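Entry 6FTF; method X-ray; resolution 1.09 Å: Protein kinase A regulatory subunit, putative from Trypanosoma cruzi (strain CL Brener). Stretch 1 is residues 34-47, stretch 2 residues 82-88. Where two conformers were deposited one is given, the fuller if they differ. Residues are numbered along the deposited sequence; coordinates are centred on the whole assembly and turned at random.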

# COMPACT_ATOMS: atom_id res chain seq x y z
N ASN A 34 -2.48 19.73 -3.94
CA ASN A 34 -3.17 18.91 -2.95
C ASN A 34 -3.74 17.65 -3.58
O ASN A 34 -3.62 16.56 -3.02
CB ASN A 34 -4.28 19.71 -2.28
CG ASN A 34 -3.74 20.82 -1.40
OD1 ASN A 34 -2.57 20.83 -1.03
ND2 ASN A 34 -4.60 21.78 -1.07
N LEU A 35 -4.40 17.79 -4.73
CA LEU A 35 -5.01 16.65 -5.40
C LEU A 35 -3.96 15.62 -5.78
O LEU A 35 -4.09 14.42 -5.49
CB LEU A 35 -5.76 17.15 -6.64
CG LEU A 35 -6.52 16.12 -7.49
CD1 LEU A 35 -7.40 16.86 -8.45
CD2 LEU A 35 -5.63 15.19 -8.30
N ILE A 36 -2.90 16.07 -6.44
CA ILE A 36 -1.90 15.14 -6.95
C ILE A 36 -1.15 14.49 -5.80
O ILE A 36 -0.91 13.28 -5.80
CB ILE A 36 -0.92 15.86 -7.90
CG1 ILE A 36 -1.67 16.45 -9.09
CG2 ILE A 36 0.13 14.92 -8.35
CD1 ILE A 36 -0.87 17.46 -9.83
N THR A 37 -0.77 15.27 -4.79
CA THR A 37 -0.01 14.65 -3.71
C THR A 37 -0.84 13.65 -2.94
O THR A 37 -0.29 12.66 -2.42
CB THR A 37 0.59 15.69 -2.77
OG1 THR A 37 -0.45 16.45 -2.17
CG2 THR A 37 1.57 16.59 -3.52
N LYS A 38 -2.16 13.86 -2.84
CA LYS A 38 -2.99 12.83 -2.23
C LYS A 38 -2.97 11.54 -3.04
O LYS A 38 -2.86 10.45 -2.47
CB LYS A 38 -4.41 13.35 -2.05
CG LYS A 38 -5.29 12.43 -1.22
CD LYS A 38 -6.67 13.03 -1.00
CE LYS A 38 -6.57 14.46 -0.48
NZ LYS A 38 -5.85 14.56 0.82
N LEU A 39 -3.03 11.64 -4.37
CA LEU A 39 -2.90 10.43 -5.18
C LEU A 39 -1.57 9.75 -4.91
O LEU A 39 -1.50 8.52 -4.76
CB LEU A 39 -3.02 10.76 -6.66
CG LEU A 39 -4.39 11.27 -7.15
CD1 LEU A 39 -4.29 11.74 -8.59
CD2 LEU A 39 -5.45 10.20 -7.04
N LEU A 40 -0.49 10.52 -4.88
CA LEU A 40 0.83 9.92 -4.72
C LEU A 40 1.00 9.28 -3.35
O LEU A 40 1.62 8.21 -3.24
CB LEU A 40 1.90 10.98 -4.94
CG LEU A 40 1.94 11.65 -6.30
CD1 LEU A 40 3.09 12.62 -6.25
CD2 LEU A 40 2.08 10.62 -7.41
N THR A 41 0.51 9.92 -2.29
CA THR A 41 0.74 9.39 -0.96
C THR A 41 -0.10 8.15 -0.66
O THR A 41 0.17 7.47 0.35
CB THR A 41 0.52 10.44 0.13
OG1 THR A 41 -0.82 10.90 0.08
CG2 THR A 41 1.49 11.62 -0.03
N HIS A 42 -1.08 7.83 -1.48
CA HIS A 42 -1.83 6.59 -1.31
C HIS A 42 -1.46 5.53 -2.32
O HIS A 42 -2.00 4.43 -2.26
CB HIS A 42 -3.34 6.88 -1.35
CG HIS A 42 -3.81 7.66 -0.18
ND1 HIS A 42 -3.67 9.03 -0.09
CD2 HIS A 42 -4.37 7.26 0.99
CE1 HIS A 42 -4.15 9.44 1.07
NE2 HIS A 42 -4.58 8.39 1.74
N ASN A 43 -0.54 5.81 -3.23
CA ASN A 43 -0.12 4.85 -4.24
C ASN A 43 1.22 4.25 -3.85
O ASN A 43 2.17 4.97 -3.55
CB ASN A 43 -0.02 5.53 -5.61
CG ASN A 43 0.33 4.56 -6.70
OD1 ASN A 43 1.45 4.05 -6.75
ND2 ASN A 43 -0.61 4.28 -7.59
N VAL A 44 1.30 2.92 -3.87
CA VAL A 44 2.45 2.23 -3.30
C VAL A 44 3.77 2.55 -3.99
O VAL A 44 4.83 2.33 -3.39
CB VAL A 44 2.24 0.70 -3.27
CG1 VAL A 44 0.99 0.35 -2.51
CG2 VAL A 44 2.26 0.12 -4.68
N LEU A 45 3.76 3.03 -5.23
CA LEU A 45 5.02 3.32 -5.92
C LEU A 45 5.79 4.46 -5.28
O LEU A 45 6.98 4.60 -5.56
CB LEU A 45 4.76 3.67 -7.38
CG LEU A 45 4.19 2.54 -8.24
CD1 LEU A 45 3.73 3.07 -9.58
CD2 LEU A 45 5.21 1.43 -8.43
N PHE A 46 5.14 5.27 -4.45
CA PHE A 46 5.74 6.45 -3.85
C PHE A 46 5.89 6.32 -2.34
O PHE A 46 6.17 7.31 -1.66
CB PHE A 46 4.92 7.69 -4.22
CG PHE A 46 4.64 7.78 -5.69
CD1 PHE A 46 5.52 8.39 -6.56
CD2 PHE A 46 3.50 7.21 -6.21
CE1 PHE A 46 5.25 8.43 -7.92
CE2 PHE A 46 3.22 7.26 -7.56
CZ PHE A 46 4.10 7.86 -8.41
N SER A 47 5.76 5.10 -1.81
CA SER A 47 5.59 4.86 -0.39
C SER A 47 6.69 5.47 0.46
O SER A 47 6.43 5.90 1.59
CB SER A 47 5.55 3.36 -0.09
OG SER A 47 4.42 2.76 -0.67
N LYS A 82 6.09 6.27 -19.99
CA LYS A 82 5.46 7.22 -19.08
C LYS A 82 4.71 6.45 -18.01
O LYS A 82 4.26 5.32 -18.23
CB LYS A 82 4.49 8.12 -19.84
CG LYS A 82 5.20 9.07 -20.79
CD LYS A 82 4.21 9.84 -21.66
CE LYS A 82 3.72 9.02 -22.83
NZ LYS A 82 4.76 8.94 -23.91
N LEU A 83 4.58 7.07 -16.84
CA LEU A 83 3.81 6.53 -15.72
C LEU A 83 2.54 7.35 -15.58
O LEU A 83 2.59 8.57 -15.49
CB LEU A 83 4.63 6.64 -14.44
CG LEU A 83 3.97 6.11 -13.17
CD1 LEU A 83 3.81 4.61 -13.21
CD2 LEU A 83 4.81 6.52 -11.95
N TYR A 84 1.39 6.68 -15.55
CA TYR A 84 0.10 7.34 -15.43
C TYR A 84 -0.49 6.99 -14.08
O TYR A 84 -0.58 5.81 -13.74
CB TYR A 84 -0.87 6.82 -16.50
CG TYR A 84 -0.47 7.16 -17.89
CD1 TYR A 84 0.51 6.44 -18.55
CD2 TYR A 84 -1.05 8.23 -18.55
CE1 TYR A 84 0.88 6.78 -19.85
CE2 TYR A 84 -0.69 8.58 -19.82
CZ TYR A 84 0.28 7.86 -20.46
OH TYR A 84 0.63 8.24 -21.74
N ILE A 85 -0.87 8.00 -13.30
CA ILE A 85 -1.59 7.81 -12.04
C ILE A 85 -3.02 8.29 -12.28
O ILE A 85 -3.24 9.43 -12.71
CB ILE A 85 -0.93 8.56 -10.87
CG1 ILE A 85 0.56 8.21 -10.75
CG2 ILE A 85 -1.67 8.22 -9.56
CD1 ILE A 85 0.86 6.74 -10.55
N ILE A 86 -3.98 7.42 -12.06
CA ILE A 86 -5.37 7.70 -12.42
C ILE A 86 -6.02 8.57 -11.36
O ILE A 86 -6.10 8.21 -10.19
CB ILE A 86 -6.14 6.38 -12.59
CG1 ILE A 86 -5.54 5.56 -13.73
CG2 ILE A 86 -7.60 6.67 -12.84
CD1 ILE A 86 -6.05 4.14 -13.79
N GLN A 87 -6.52 9.74 -11.79
CA GLN A 87 -7.36 10.57 -10.93
C GLN A 87 -8.78 10.03 -10.86
O GLN A 87 -9.35 9.89 -9.76
CB GLN A 87 -7.37 12.01 -11.47
CG GLN A 87 -8.34 12.92 -10.74
CD GLN A 87 -8.32 14.32 -11.30
OE1 GLN A 87 -7.26 14.94 -11.49
NE2 GLN A 87 -9.50 14.85 -11.61
N SER A 88 -9.36 9.70 -12.00
CA SER A 88 -10.70 9.14 -12.04
C SER A 88 -10.84 8.35 -13.32
O SER A 88 -10.17 8.62 -14.32
CB SER A 88 -11.77 10.22 -11.91
OG SER A 88 -11.63 11.21 -12.91

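The helix that carries Asn34 to Leu40 lies across the strand that includes Leu83 to Ile86, their N-to-C directions at 102° and their axes 9.5 Å apart at closest approach. The backbones come nearest where CA of Leu39 lies 7.3 Å from CA of Gln87, where the chain turns a corner. No hydrogen bond links the two stretches; 378 Å² of surface, summed over both, is buried chiefly through apolar contact.

Ile85 is the hub of this packing, with the largest covered area of any residue here. CG2 of Ile85 approaches CB of Leu39 at 4.1 Å, CG1 of Ile85 lies 4.4 Å from CD2 of Leu40, and CD1 of Ile85 reaches CE2 of Phe46 at 3.8 Å, meeting that ring at its edge, near the ring plane. Further back along the strand, Leu83 packs against the segment after the helix: CD1 of Leu83 is 3.9 Å from CD1 of Leu45, and CD2 of Leu83 is 3.9 Å from CZ of Phe46. Leu83 and Ile85 point toward stretch 1, whereas Ile86 points away, as expected from strand alternation.

Other contacts are van der Waals contacts with backbone or polar atoms. CD2 of Leu39 rests 3.8 Å from the carbonyl O of Ile86, and CD1 of Leu39 lies 4.0 Å from CA of Gln87. CD2 of Leu35 sits 3.6 Å from OE1 of Gln87, an oxygen hydrogen-bonded elsewhere in the structure.

The hydrogen bonds near the contact lie within stretch 1. Helical bonds include Leu39 N to Leu35 O (3.2 Å) and Leu40 N to Ile36 O (2.9 Å). Beyond them, Asn43 OD1 accepts from Leu45 N at 2.9 Å, and Phe46 N donates to Asn43 O at 3.1 Å, bracing the turn that presents Leu45 and Phe46 to the strand.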